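Local coordinates for protein titin (Homo sapiens, PDB 5JDJ) that is a muscle structural protein whose I-band part probably works as an elastic chain of immunoglobulin-like domains, one of which is described here, at residues T5-K10 and E28-N33; M12-V17 and S85-V90; P35-K40 and T76-N81; S48-I53 and L62-T67. All coordinates share one frame; numbering follows the deposited sequence.

Contact 1: T5-K10 and E28-N33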
loop_
_atom_site.group_PDB
_atom_site.type_symbol
_atom_site.label_atom_id
_atom_site.label_comp_id
_atom_site.label_asym_id
_atom_site.label_seq_id
_atom_site.Cartn_x
_atom_site.Cartn_y
_atom_site.Cartn_z
ATOM N N THR A 5 7.845 17.614 -12.288
ATOM C CA THR A 5 8.657 16.401 -12.233
ATOM C C THR A 5 8.448 15.667 -10.915
ATOM O O THR A 5 8.486 16.276 -9.843
ATOM C CB THR A 5 10.160 16.737 -12.400
ATOM O OG1 THR A 5 10.349 17.441 -13.635
ATOM C CG2 THR A 5 11.007 15.486 -12.397
ATOM N N LEU A 6 8.202 14.366 -10.992
ATOM C CA LEU A 6 8.045 13.563 -9.789
ATOM C C LEU A 6 9.385 13.447 -9.046
ATOM O O LEU A 6 10.420 13.191 -9.656
ATOM C CB LEU A 6 7.503 12.186 -10.170
ATOM C CG LEU A 6 7.383 11.129 -9.090
ATOM C CD1 LEU A 6 6.427 11.598 -7.995
ATOM C CD2 LEU A 6 6.910 9.809 -9.703
ATOM N N HIS A 7 9.373 13.619 -7.728
ATOM C CA HIS A 7 10.622 13.491 -6.981
ATOM C C HIS A 7 10.376 13.187 -5.512
ATOM O O HIS A 7 9.272 13.380 -4.994
ATOM C CB HIS A 7 11.476 14.763 -7.124
ATOM C CG HIS A 7 10.808 16.007 -6.629
ATOM N ND1 HIS A 7 9.883 16.703 -7.378
ATOM C CD2 HIS A 7 10.931 16.683 -5.463
ATOM C CE1 HIS A 7 9.461 17.750 -6.693
ATOM N NE2 HIS A 7 10.078 17.760 -5.524
ATOM N N ILE A 8 11.415 12.685 -4.853
ATOM C CA ILE A 8 11.327 12.378 -3.440
ATOM C C ILE A 8 11.416 13.688 -2.657
ATOM O O ILE A 8 12.282 14.537 -2.927
ATOM C CB ILE A 8 12.419 11.378 -3.012
ATOM C CG1 ILE A 8 12.138 10.013 -3.662
ATOM C CG2 ILE A 8 12.470 11.238 -1.489
ATOM C CD1 ILE A 8 13.277 8.995 -3.536
ATOM N N THR A 9 10.506 13.864 -1.703
ATOM C CA THR A 9 10.471 15.096 -0.915
ATOM C C THR A 9 10.880 14.911 0.552
ATOM O O THR A 9 11.119 15.890 1.259
ATOM C CB THR A 9 9.082 15.735 -0.949
ATOM O OG1 THR A 9 8.098 14.789 -0.500
ATOM C CG2 THR A 9 8.752 16.198 -2.373
ATOM N N LYS A 10 10.968 13.669 1.010
ATOM C CA LYS A 10 11.381 13.414 2.392
ATOM C C LYS A 10 11.991 12.022 2.469
ATOM O O LYS A 10 11.393 11.057 2.020
ATOM C CB LYS A 10 10.194 13.548 3.362
ATOM C CG LYS A 10 10.590 13.508 4.846
ATOM C CD LYS A 10 9.382 13.792 5.764
ATOM C CE LYS A 10 9.796 13.912 7.235
ATOM N NZ LYS A 10 10.500 12.684 7.734
ATOM N N GLU A 28 8.450 10.412 1.638
ATOM C CA GLU A 28 7.379 11.169 1.026
ATOM C C GLU A 28 7.783 11.571 -0.382
ATOM O O GLU A 28 8.973 11.775 -0.671
ATOM C CB GLU A 28 7.020 12.390 1.857
ATOM C CG GLU A 28 6.582 12.044 3.263
ATOM C CD GLU A 28 6.115 13.254 4.040
ATOM O OE1 GLU A 28 5.979 14.340 3.426
ATOM O OE2 GLU A 28 5.883 13.112 5.264
ATOM N N VAL A 29 6.797 11.648 -1.260
ATOM C CA VAL A 29 7.047 12.061 -2.631
ATOM C C VAL A 29 6.258 13.317 -2.920
ATOM O O VAL A 29 5.414 13.748 -2.134
ATOM C CB VAL A 29 6.667 10.980 -3.663
ATOM C CG1 VAL A 29 7.576 9.755 -3.528
ATOM C CG2 VAL A 29 5.189 10.623 -3.524
ATOM N N SER A 30 6.507 13.874 -4.091
ATOM C CA SER A 30 6.011 15.194 -4.428
ATOM C C SER A 30 4.549 15.196 -4.851
ATOM O O SER A 30 3.884 16.223 -4.773
ATOM C CB SER A 30 6.856 15.761 -5.558
ATOM O OG SER A 30 6.909 14.825 -6.625
ATOM N N HIS A 31 4.066 14.052 -5.329
ATOM C CA HIS A 31 2.729 13.983 -5.901
ATOM C C HIS A 31 1.887 12.866 -5.328
ATOM O O HIS A 31 2.407 11.886 -4.823
ATOM C CB HIS A 31 2.828 13.802 -7.412
ATOM C CG HIS A 31 3.456 14.962 -8.103
ATOM N ND1 HIS A 31 4.816 15.188 -8.095
ATOM C CD2 HIS A 31 2.904 15.997 -8.776
ATOM C CE1 HIS A 31 5.076 16.300 -8.764
ATOM N NE2 HIS A 31 3.932 16.813 -9.183
ATOM N N PHE A 32 0.574 13.026 -5.431
ATOM C CA PHE A 32 -0.342 11.939 -5.160
ATOM C C PHE A 32 -0.316 10.929 -6.310
ATOM O O PHE A 32 0.049 11.263 -7.428
ATOM C CB PHE A 32 -1.774 12.468 -4.998
ATOM C CG PHE A 32 -1.969 13.381 -3.826
ATOM C CD1 PHE A 32 -1.792 12.920 -2.543
ATOM C CD2 PHE A 32 -2.366 14.687 -4.012
ATOM C CE1 PHE A 32 -2.000 13.752 -1.449
ATOM C CE2 PHE A 32 -2.575 15.528 -2.930
ATOM C CZ PHE A 32 -2.391 15.050 -1.641
ATOM N N ASN A 33 -0.749 9.706 -6.004
ATOM C CA ASN A 33 -0.984 8.653 -6.982
ATOM C C ASN A 33 0.300 8.109 -7.615
ATOM O O ASN A 33 0.327 7.725 -8.772
ATOM C CB ASN A 33 -1.953 9.146 -8.068
ATOM C CG ASN A 33 -2.602 8.004 -8.813
ATOM O OD1 ASN A 33 -2.870 6.952 -8.233
ATOM N ND2 ASN A 33 -2.830 8.190 -10.107
HETATM O O HOH W 1 6.883 15.980 1.612
#
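Ser30 and His7 meet side chain to side chain at one end of an immunoglobulin I-set sandwich, where residues 5-10 and 28-31 run antiparallel, their end-to-end directions 156° apart. Followed outward, Ser30 places CB over one face of the His7 ring: it lies 3.7 Å from the ring centroid, 20° off the normal, which meets the criterion for a CH-pi contact. One bond further, Ser30 OG accepts a hydrogen bond from His7 N at 3.0 Å, and it also shares a 2.6 Å hydrogen bond with His31 ND1. Two bonds thus grip a hydroxyl on a buried residue. The His7 imidazole is pinned in turn, because ND1 donates in the ring plane to Thr5 O. With chi1 at 60°, CG sits between the backbone N and the carbonyl carbon, which folds the ring back over Ser30. Beyond this cluster the register slips: Thr9 N at 2.8 Å and Lys10 N at 3.2 Å both donate to Glu28 O, arriving from the same face of its carbonyl plane, a classic beta bulge. Glu28 N returns a bond to Lys10 O. On the surface, the Glu28 carboxylate lies against the aliphatic part of Lys10, with OE2 3.6 Å from Lys10 CD, while Lys10 NZ stays 5.3 Å from OE2. A water joins the two strands, donating to Glu28 OE1 and lying 2.7 Å from Thr9 OG1.

Contact 2: M12-V17 and S85-V90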
loop_
_atom_site.group_PDB
_atom_site.type_symbol
_atom_site.label_atom_id
_atom_site.label_comp_id
_atom_site.label_asym_id
_atom_site.label_seq_id
_atom_site.Cartn_x
_atom_site.Cartn_y
_atom_site.Cartn_z
ATOM N N MET A 12 13.762 8.451 4.026
ATOM C CA MET A 12 13.565 7.522 5.130
ATOM C C MET A 12 14.837 7.438 5.959
ATOM O O MET A 12 15.881 7.961 5.563
ATOM C CB MET A 12 13.165 6.133 4.620
ATOM C CG MET A 12 14.219 5.448 3.795
ATOM S SD MET A 12 13.451 4.354 2.580
ATOM C CE MET A 12 14.857 3.523 1.883
ATOM N N LYS A 13 14.741 6.781 7.108
ATOM C CA LYS A 13 15.836 6.740 8.076
ATOM C C LYS A 13 16.464 5.366 8.232
ATOM O O LYS A 13 15.780 4.351 8.124
ATOM C CB LYS A 13 15.343 7.186 9.449
ATOM C CG LYS A 13 14.723 8.559 9.491
ATOM C CD LYS A 13 14.316 8.884 10.908
ATOM C CE LYS A 13 13.763 10.277 10.985
ATOM N NZ LYS A 13 13.563 10.736 12.386
ATOM N N ASN A 14 17.765 5.350 8.511
ATOM C CA ASN A 14 18.430 4.145 8.988
ATOM C C ASN A 14 17.741 3.665 10.252
ATOM O O ASN A 14 17.278 4.477 11.061
ATOM C CB ASN A 14 19.913 4.409 9.261
ATOM C CG ASN A 14 20.678 4.838 8.010
ATOM O OD1 ASN A 14 20.507 4.265 6.927
ATOM N ND2 ASN A 14 21.536 5.847 8.157
ATOM N N ILE A 15 17.663 2.355 10.437
ATOM C CA ILE A 15 16.957 1.832 11.602
ATOM C C ILE A 15 17.545 0.512 12.116
ATOM O O ILE A 15 17.997 -0.328 11.333
ATOM C CB ILE A 15 15.463 1.644 11.283
ATOM C CG1 ILE A 15 14.694 1.202 12.533
ATOM C CG2 ILE A 15 15.282 0.672 10.118
ATOM C CD1 ILE A 15 13.257 0.878 12.281
ATOM N N GLU A 16 17.552 0.358 13.442
ATOM C CA GLU A 16 17.971 -0.876 14.106
ATOM C C GLU A 16 16.838 -1.443 14.954
ATOM O O GLU A 16 16.235 -0.724 15.749
ATOM C CB GLU A 16 19.185 -0.637 15.001
ATOM C CG GLU A 16 20.454 -0.242 14.283
ATOM C CD GLU A 16 21.614 -0.039 15.245
ATOM O OE1 GLU A 16 21.495 0.818 16.147
ATOM O OE2 GLU A 16 22.644 -0.736 15.103
ATOM N N VAL A 17 16.549 -2.729 14.789
ATOM C CA VAL A 17 15.534 -3.391 15.606
ATOM C C VAL A 17 16.001 -4.786 16.000
ATOM O O VAL A 17 16.729 -5.431 15.250
ATOM C CB VAL A 17 14.165 -3.517 14.879
ATOM C CG1 VAL A 17 13.540 -2.152 14.628
ATOM C CG2 VAL A 17 14.306 -4.309 13.589
ATOM N N SER A 85 18.007 5.557 -0.115
ATOM C CA SER A 85 18.385 4.307 0.544
ATOM C C SER A 85 18.677 4.504 2.020
ATOM O O SER A 85 19.144 5.560 2.442
ATOM C CB SER A 85 19.597 3.682 -0.137
ATOM O OG SER A 85 19.317 3.420 -1.497
ATOM N N ALA A 86 18.378 3.473 2.801
ATOM C CA ALA A 86 18.634 3.491 4.231
ATOM C C ALA A 86 18.832 2.055 4.641
ATOM O O ALA A 86 18.472 1.143 3.896
ATOM C CB ALA A 86 17.494 4.137 4.996
ATOM N N THR A 87 19.415 1.854 5.812
ATOM C CA THR A 87 19.859 0.531 6.202
ATOM C C THR A 87 19.021 0.005 7.342
ATOM O O THR A 87 18.698 0.739 8.274
ATOM C CB THR A 87 21.345 0.551 6.613
ATOM O OG1 THR A 87 22.148 0.702 5.437
ATOM C CG2 THR A 87 21.735 -0.736 7.297
ATOM N N LEU A 88 18.648 -1.267 7.249
ATOM C CA LEU A 88 18.061 -1.965 8.380
ATOM C C LEU A 88 19.113 -2.871 8.987
ATOM O O LEU A 88 19.696 -3.698 8.300
ATOM C CB LEU A 88 16.838 -2.790 7.971
ATOM C CG LEU A 88 16.381 -3.819 9.022
ATOM C CD1 LEU A 88 15.927 -3.171 10.323
ATOM C CD2 LEU A 88 15.300 -4.738 8.472
ATOM N N THR A 89 19.354 -2.694 10.279
ATOM C CA THR A 89 20.272 -3.548 11.011
ATOM C C THR A 89 19.470 -4.330 12.035
ATOM O O THR A 89 18.970 -3.755 13.003
ATOM C CB THR A 89 21.370 -2.734 11.720
ATOM O OG1 THR A 89 22.188 -2.082 10.743
ATOM C CG2 THR A 89 22.245 -3.648 12.570
ATOM N N VAL A 90 19.328 -5.634 11.814
ATOM C CA VAL A 90 18.602 -6.482 12.755
ATOM C C VAL A 90 19.542 -7.003 13.840
ATOM O O VAL A 90 20.444 -7.793 13.566
ATOM C CB VAL A 90 17.925 -7.664 12.048
ATOM C CG1 VAL A 90 17.246 -8.578 13.064
ATOM C CG2 VAL A 90 16.913 -7.152 11.030
HETATM O O HOH W 2 22.130 4.160 5.041
#
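Ile15 bonds to both Thr87 and Thr89 in the parallel pairing of strands 15-17 and 82-90, the A'-G edge of the I-set sandwich; the local axes run 15° apart. Backbone bonds alternate in the ladder: Ile15 N donates to Thr87 O at 2.9 Å, Thr89 N to Ile15 O, and Val17 N to Thr89 O at 3.2 Å. The first is nearly straight (168° at the hydrogen), the last more bent at 150°. CA-H...O contacts fill the spaces between, the shortest being Glu16 CA to Thr89 O.

Apolar contacts gather on the face carrying Ile15, Val17, Leu88 and Val90. Leu88 CD1 lies 3.9 Å from Ile15 CG2 and 3.8 Å from Val17 CG2; Ile15 and Leu88 run side by side, whereas Val17 meets Leu88 at about a right angle. Phe25 of strand 23-29 packs on Ile15 and Leu88 from the facing sheet. Ahead of the strand, Met12 lays CG against Ala86 CB at 3.7 Å.

Among polar side chains, that of Asn14 supplies the next acceptor, ahead of the strand: Asn14 OD1 accepts a hydrogen bond from Thr87 N at 2.9 Å on an in-plane lone pair, and a water also donates to that oxygen.

Contact 3: P35-K40 and T76-N81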
loop_
_atom_site.group_PDB
_atom_site.type_symbol
_atom_site.label_atom_id
_atom_site.label_comp_id
_atom_site.label_asym_id
_atom_site.label_seq_id
_atom_site.Cartn_x
_atom_site.Cartn_y
_atom_site.Cartn_z
ATOM N N PRO A 35 3.169 5.201 -7.757
ATOM C CA PRO A 35 3.333 3.795 -7.383
ATOM C C PRO A 35 4.461 3.601 -6.374
ATOM O O PRO A 35 5.395 4.399 -6.344
ATOM C CB PRO A 35 3.679 3.120 -8.713
ATOM C CG PRO A 35 4.239 4.193 -9.539
ATOM C CD PRO A 35 3.482 5.432 -9.176
ATOM N N SER A 36 4.380 2.566 -5.556
ATOM C CA SER A 36 5.492 2.239 -4.671
ATOM C C SER A 36 6.461 1.299 -5.357
ATOM O O SER A 36 6.044 0.359 -6.033
ATOM C CB SER A 36 5.002 1.598 -3.372
ATOM O OG SER A 36 4.718 2.565 -2.384
ATOM N N MET A 37 7.753 1.565 -5.206
ATOM C CA MET A 37 8.761 0.577 -5.578
ATOM C C MET A 37 9.817 0.510 -4.491
ATOM O O MET A 37 10.417 1.522 -4.131
ATOM C CB MET A 37 9.421 0.895 -6.926
ATOM C CG MET A 37 10.169 -0.309 -7.488
ATOM S SD MET A 37 11.268 0.019 -8.893
ATOM C CE MET A 37 10.182 0.993 -9.933
ATOM N N TRP A 38 10.039 -0.690 -3.978
ATOM C CA TRP A 38 11.016 -0.911 -2.927
ATOM C C TRP A 38 12.047 -1.940 -3.331
ATOM O O TRP A 38 11.696 -2.988 -3.873
ATOM C CB TRP A 38 10.328 -1.380 -1.655
ATOM C CG TRP A 38 9.458 -0.333 -1.073
ATOM C CD1 TRP A 38 8.147 -0.112 -1.361
ATOM C CD2 TRP A 38 9.838 0.659 -0.111
ATOM N NE1 TRP A 38 7.681 0.956 -0.634
ATOM C CE2 TRP A 38 8.692 1.440 0.151
ATOM C CE3 TRP A 38 11.031 0.952 0.567
ATOM C CZ2 TRP A 38 8.699 2.501 1.056
ATOM C CZ3 TRP A 38 11.037 1.995 1.467
ATOM C CH2 TRP A 38 9.877 2.766 1.700
ATOM N N LEU A 39 13.311 -1.642 -3.043
ATOM C CA LEU A 39 14.405 -2.569 -3.319
ATOM C C LEU A 39 15.010 -3.091 -2.033
ATOM O O LEU A 39 14.991 -2.421 -0.991
ATOM C CB LEU A 39 15.509 -1.906 -4.145
ATOM C CG LEU A 39 15.094 -1.046 -5.334
ATOM C CD1 LEU A 39 16.307 -0.532 -6.101
ATOM C CD2 LEU A 39 14.121 -1.788 -6.264
ATOM N N LYS A 40 15.547 -4.299 -2.121
ATOM C CA LYS A 40 16.423 -4.836 -1.105
ATOM C C LYS A 40 17.749 -5.148 -1.796
ATOM O O LYS A 40 17.822 -6.021 -2.669
ATOM C CB LYS A 40 15.822 -6.076 -0.453
ATOM C CG LYS A 40 16.736 -6.730 0.569
ATOM C CD LYS A 40 16.156 -8.044 1.051
ATOM C CE LYS A 40 17.043 -8.672 2.106
ATOM N NZ LYS A 40 16.518 -9.993 2.536
ATOM N N THR A 76 15.747 0.438 -0.465
ATOM C CA THR A 76 15.683 1.600 -1.330
ATOM C C THR A 76 14.257 1.844 -1.771
ATOM O O THR A 76 13.564 0.912 -2.192
ATOM C CB THR A 76 16.584 1.423 -2.572
ATOM O OG1 THR A 76 17.933 1.157 -2.162
ATOM C CG2 THR A 76 16.552 2.665 -3.447
ATOM N N PHE A 77 13.804 3.088 -1.654
ATOM C CA PHE A 77 12.565 3.483 -2.287
ATOM C C PHE A 77 12.905 4.112 -3.622
ATOM O O PHE A 77 13.792 4.974 -3.714
ATOM C CB PHE A 77 11.750 4.456 -1.426
ATOM C CG PHE A 77 10.470 4.897 -2.079
ATOM C CD1 PHE A 77 9.346 4.074 -2.067
ATOM C CD2 PHE A 77 10.396 6.108 -2.756
ATOM C CE1 PHE A 77 8.176 4.462 -2.679
ATOM C CE2 PHE A 77 9.211 6.503 -3.379
ATOM C CZ PHE A 77 8.096 5.670 -3.336
ATOM N N VAL A 78 12.200 3.685 -4.660
ATOM C CA VAL A 78 12.508 4.137 -6.004
ATOM C C VAL A 78 11.367 4.960 -6.575
ATOM O O VAL A 78 10.219 4.516 -6.611
ATOM C CB VAL A 78 12.805 2.954 -6.950
ATOM C CG1 VAL A 78 13.137 3.471 -8.351
ATOM C CG2 VAL A 78 13.939 2.131 -6.396
ATOM N N CYS A 79 11.714 6.164 -7.018
ATOM C CA CYS A 79 10.763 7.118 -7.554
ATOM C C CYS A 79 11.235 7.521 -8.968
ATOM O O CYS A 79 11.828 8.574 -9.150
ATOM C CB CYS A 79 10.675 8.317 -6.603
ATOM S SG CYS A 79 9.458 9.574 -6.969
ATOM N N GLY A 80 11.005 6.660 -9.958
ATOM C CA GLY A 80 11.556 6.900 -11.287
ATOM C C GLY A 80 13.076 6.898 -11.198
ATOM O O GLY A 80 13.651 5.974 -10.648
ATOM N N ASN A 81 13.721 7.953 -11.692
ATOM C CA ASN A 81 15.185 8.034 -11.672
ATOM C C ASN A 81 15.707 8.617 -10.356
ATOM O O ASN A 81 16.870 8.996 -10.241
ATOM C CB ASN A 81 15.686 8.870 -12.852
ATOM C CG ASN A 81 17.162 8.630 -13.150
ATOM O OD1 ASN A 81 17.577 7.499 -13.398
ATOM N ND2 ASN A 81 17.955 9.691 -13.116
HETATM O O HOH W 3 7.750 4.357 -7.363
#
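Phe77 turns its ring edge onto the face of Trp38, and with it the antiparallel C and F strands of the immunoglobulin sandwich (38-40 and 73-79) present two large side chains to the core. The evidence for a T-shaped (edge-to-face) pair is plain: the Phe77 centroid is 5.0 Å from that of the Trp38 six-membered ring, with planes at 65°. Phe77 CD1 leads, reaching Trp38 CE2 at 3.5 Å, while Phe77 CB rests over the same six-membered ring. Holding CG anti to the backbone N (chi1 179°) brings Phe77 CD1 over the Trp38 ring. Trp38 is the signature core tryptophan of the fold; Phe77 occupies the strand position that in many such domains carries the disulfide cysteine, and it packs on Cys27 of strand 23-29.

On the other face Leu39 packs on Val78 and on the carbon part of Thr76: Leu39 CG meets Val78 CG2 at 3.5 Å, and its CB lies against Thr76 CB. Met37 SD reaches Val78 CB at 3.8 Å. Thr76 OG1 is hydrogen-bonded to Ser85 OG on the next strand. Backbone bonds set the register: Leu39 N to Thr76 O at 2.7 Å, its reciprocal Thr76 N to Leu39 O, and Val78 N to Met37 O. Ahead of strand 38-40, a single water donates to both Pro35 O and Val78 O, each at 2.6 Å.

Contact 4: S48-I53 and L62-T67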
loop_
_atom_site.group_PDB
_atom_site.type_symbol
_atom_site.label_atom_id
_atom_site.label_comp_id
_atom_site.label_asym_id
_atom_site.label_seq_id
_atom_site.Cartn_x
_atom_site.Cartn_y
_atom_site.Cartn_z
ATOM N N SER A 48 5.257 -10.785 -0.429
ATOM C CA SER A 48 4.950 -11.917 0.433
ATOM C C SER A 48 4.452 -11.386 1.762
ATOM O O SER A 48 4.344 -10.171 1.941
ATOM C CB SER A 48 6.183 -12.803 0.656
ATOM O OG SER A 48 7.139 -12.143 1.473
ATOM N N GLU A 49 4.180 -12.295 2.697
ATOM C CA GLU A 49 3.694 -11.935 4.028
ATOM C C GLU A 49 4.723 -11.124 4.795
ATOM O O GLU A 49 4.393 -10.410 5.738
ATOM C CB GLU A 49 3.319 -13.189 4.819
ATOM C CG GLU A 49 2.070 -13.876 4.301
ATOM C CD GLU A 49 0.957 -12.887 3.986
ATOM O OE1 GLU A 49 0.415 -12.268 4.929
ATOM O OE2 GLU A 49 0.637 -12.712 2.791
ATOM N N LYS A 50 5.973 -11.244 4.365
ATOM C CA LYS A 50 7.099 -10.541 4.954
ATOM C C LYS A 50 6.951 -9.017 4.913
ATOM O O LYS A 50 7.317 -8.324 5.865
ATOM C CB LYS A 50 8.375 -10.942 4.224
ATOM C CG LYS A 50 9.646 -10.549 4.943
ATOM C CD LYS A 50 9.875 -11.495 6.096
ATOM C CE LYS A 50 10.908 -10.957 7.032
ATOM N NZ LYS A 50 11.013 -11.795 8.255
ATOM N N PHE A 51 6.409 -8.510 3.807
ATOM C CA PHE A 51 6.394 -7.069 3.542
ATOM C C PHE A 51 4.997 -6.490 3.429
ATOM O O PHE A 51 4.174 -7.014 2.672
ATOM C CB PHE A 51 7.132 -6.755 2.241
ATOM C CG PHE A 51 8.588 -7.144 2.239
ATOM C CD1 PHE A 51 9.496 -6.469 3.031
ATOM C CD2 PHE A 51 9.051 -8.145 1.402
ATOM C CE1 PHE A 51 10.844 -6.803 3.022
ATOM C CE2 PHE A 51 10.402 -8.492 1.382
ATOM C CZ PHE A 51 11.299 -7.813 2.192
ATOM N N LYS A 52 4.746 -5.394 4.145
ATOM C CA LYS A 52 3.534 -4.595 3.932
ATOM C C LYS A 52 3.914 -3.295 3.252
ATOM O O LYS A 52 4.747 -2.553 3.769
ATOM C CB LYS A 52 2.816 -4.263 5.241
ATOM C CG LYS A 52 2.401 -5.415 6.104
ATOM C CD LYS A 52 1.455 -4.883 7.186
ATOM C CE LYS A 52 1.237 -5.877 8.321
ATOM N NZ LYS A 52 0.176 -5.404 9.262
ATOM N N ILE A 53 3.313 -3.020 2.102
ATOM C CA ILE A 53 3.580 -1.782 1.390
ATOM C C ILE A 53 2.375 -0.878 1.572
ATOM O O ILE A 53 1.228 -1.290 1.339
ATOM C CB ILE A 53 3.859 -2.002 -0.112
ATOM C CG1 ILE A 53 5.190 -2.729 -0.334
ATOM C CG2 ILE A 53 3.921 -0.679 -0.828
ATOM C CD1 ILE A 53 5.143 -4.215 -0.088
ATOM N N LEU A 62 7.274 1.114 3.936
ATOM C CA LEU A 62 7.546 -0.310 3.859
ATOM C C LEU A 62 7.588 -0.815 5.267
ATOM O O LEU A 62 8.324 -0.271 6.083
ATOM C CB LEU A 62 8.872 -0.604 3.170
ATOM C CG LEU A 62 9.293 -2.078 3.142
ATOM C CD1 LEU A 62 8.334 -2.895 2.284
ATOM C CD2 LEU A 62 10.710 -2.203 2.582
ATOM N N ILE A 63 6.789 -1.839 5.554
ATOM C CA ILE A 63 6.793 -2.478 6.861
ATOM C C ILE A 63 7.333 -3.892 6.704
ATOM O O ILE A 63 6.853 -4.650 5.863
ATOM C CB ILE A 63 5.374 -2.515 7.477
ATOM C CG1 ILE A 63 4.850 -1.091 7.685
ATOM C CG2 ILE A 63 5.394 -3.271 8.795
ATOM C CD1 ILE A 63 3.417 -1.034 8.201
ATOM N N ILE A 64 8.349 -4.231 7.485
ATOM C CA ILE A 64 8.970 -5.553 7.398
ATOM C C ILE A 64 8.615 -6.351 8.640
ATOM O O ILE A 64 8.998 -5.988 9.756
ATOM C CB ILE A 64 10.500 -5.458 7.244
ATOM C CG1 ILE A 64 10.850 -4.498 6.103
ATOM C CG2 ILE A 64 11.091 -6.841 7.018
ATOM C CD1 ILE A 64 12.331 -4.168 5.968
ATOM N N MET A 65 7.858 -7.425 8.435
ATOM C CA MET A 65 7.291 -8.201 9.534
ATOM C C MET A 65 8.288 -9.231 10.058
ATOM O O MET A 65 9.037 -9.822 9.280
ATOM C CB MET A 65 6.006 -8.907 9.080
ATOM C CG MET A 65 4.944 -7.990 8.502
ATOM S SD MET A 65 4.416 -6.750 9.689
ATOM C CE MET A 65 3.585 -7.762 10.918
ATOM N N ASN A 66 8.304 -9.421 11.375
ATOM C CA ASN A 66 9.056 -10.518 11.991
ATOM C C ASN A 66 10.523 -10.551 11.545
ATOM O O ASN A 66 10.959 -11.477 10.858
ATOM C CB ASN A 66 8.356 -11.846 11.674
ATOM C CG ASN A 66 9.018 -13.042 12.341
ATOM O OD1 ASN A 66 9.788 -13.773 11.714
ATOM N ND2 ASN A 66 8.733 -13.235 13.624
ATOM N N THR A 67 11.282 -9.527 11.912
ATOM C CA THR A 67 12.615 -9.388 11.349
ATOM C C THR A 67 13.549 -10.510 11.770
ATOM O O THR A 67 13.452 -11.040 12.877
ATOM C CB THR A 67 13.270 -8.056 11.729
ATOM O OG1 THR A 67 13.163 -7.852 13.141
ATOM C CG2 THR A 67 12.605 -6.899 10.977
#
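Phe51 and Ile64 stand side by side on the buried face of this pairing, and here the packing is tight. The edge of the Phe51 ring faces Ile64, CE1 lying 3.8 Å from CG1, while Phe51 CD1 touches Leu62 CD1 at the same 3.8 Å and Ile53 CG1 adds a longer contact to that methyl. Leu62 and Ile53 also reach Trp38 of the opposite sheet, which places the cluster in the core. The backbone is equally regular: Lys52 N donates to Ile63 O and Ile63 N to Lys52 O, both at 2.8 Å, and Met65 N meets Lys50 O almost straight at 176°.

The partly exposed face is looser and lined by long side chains. Lys52 extends past Ile63 so that its CE lies 3.6 Å from Met65 SD, whose own chain is bent at chi2 and chi3. Lys50, just ahead of strand 51-56, is gripped more firmly. A bend at chi2 (76°) carries its NZ back to two carbonyls, Met65 O at 3.0 Å, nearly in line with that carbonyl, and Asn66 O at 2.6 Å from above the carbonyl plane; a salt bridge to Asp71 supplies a third partner, which would partly offset its charge. On the same segment, Ser48 OG accepts a hydrogen bond from Lys50 N in an ST turn leading into the strand. Lys52 and Ile53 also pair antiparallel with a strand of the second subunit, so the sheet continues across the interface. The arrangement is the D-E beta hairpin of an I-set immunoglobulin domain, strands 51-56 and 59-64.

How the contacts relate
The four contacts sample both sheets of one sandwich. Contacts 1 and 4 belong to the sheet ordered 8-10, 23-29, 59-64, 51-56, with centres about 23 Å apart and no touch between them; contacts 2 and 3 lie in the facing sheet, tied by a probable hydrogen bond between Ser85 OG and Thr76 OG1 (2.7 Å). Across the core, Val29 CG1 reaches Phe77 CE2 at 3.6 Å (contacts 1 and 3), Trp38 CZ2 meets Leu62 N at 3.5 Å (3 and 4), and Leu88 CD2 meets Ile64 CD1 at 3.9 Å (2 and 4). A bound calcium ion lies about 5 Å from the Ile8 side chain and about 9 Å from that of Phe77.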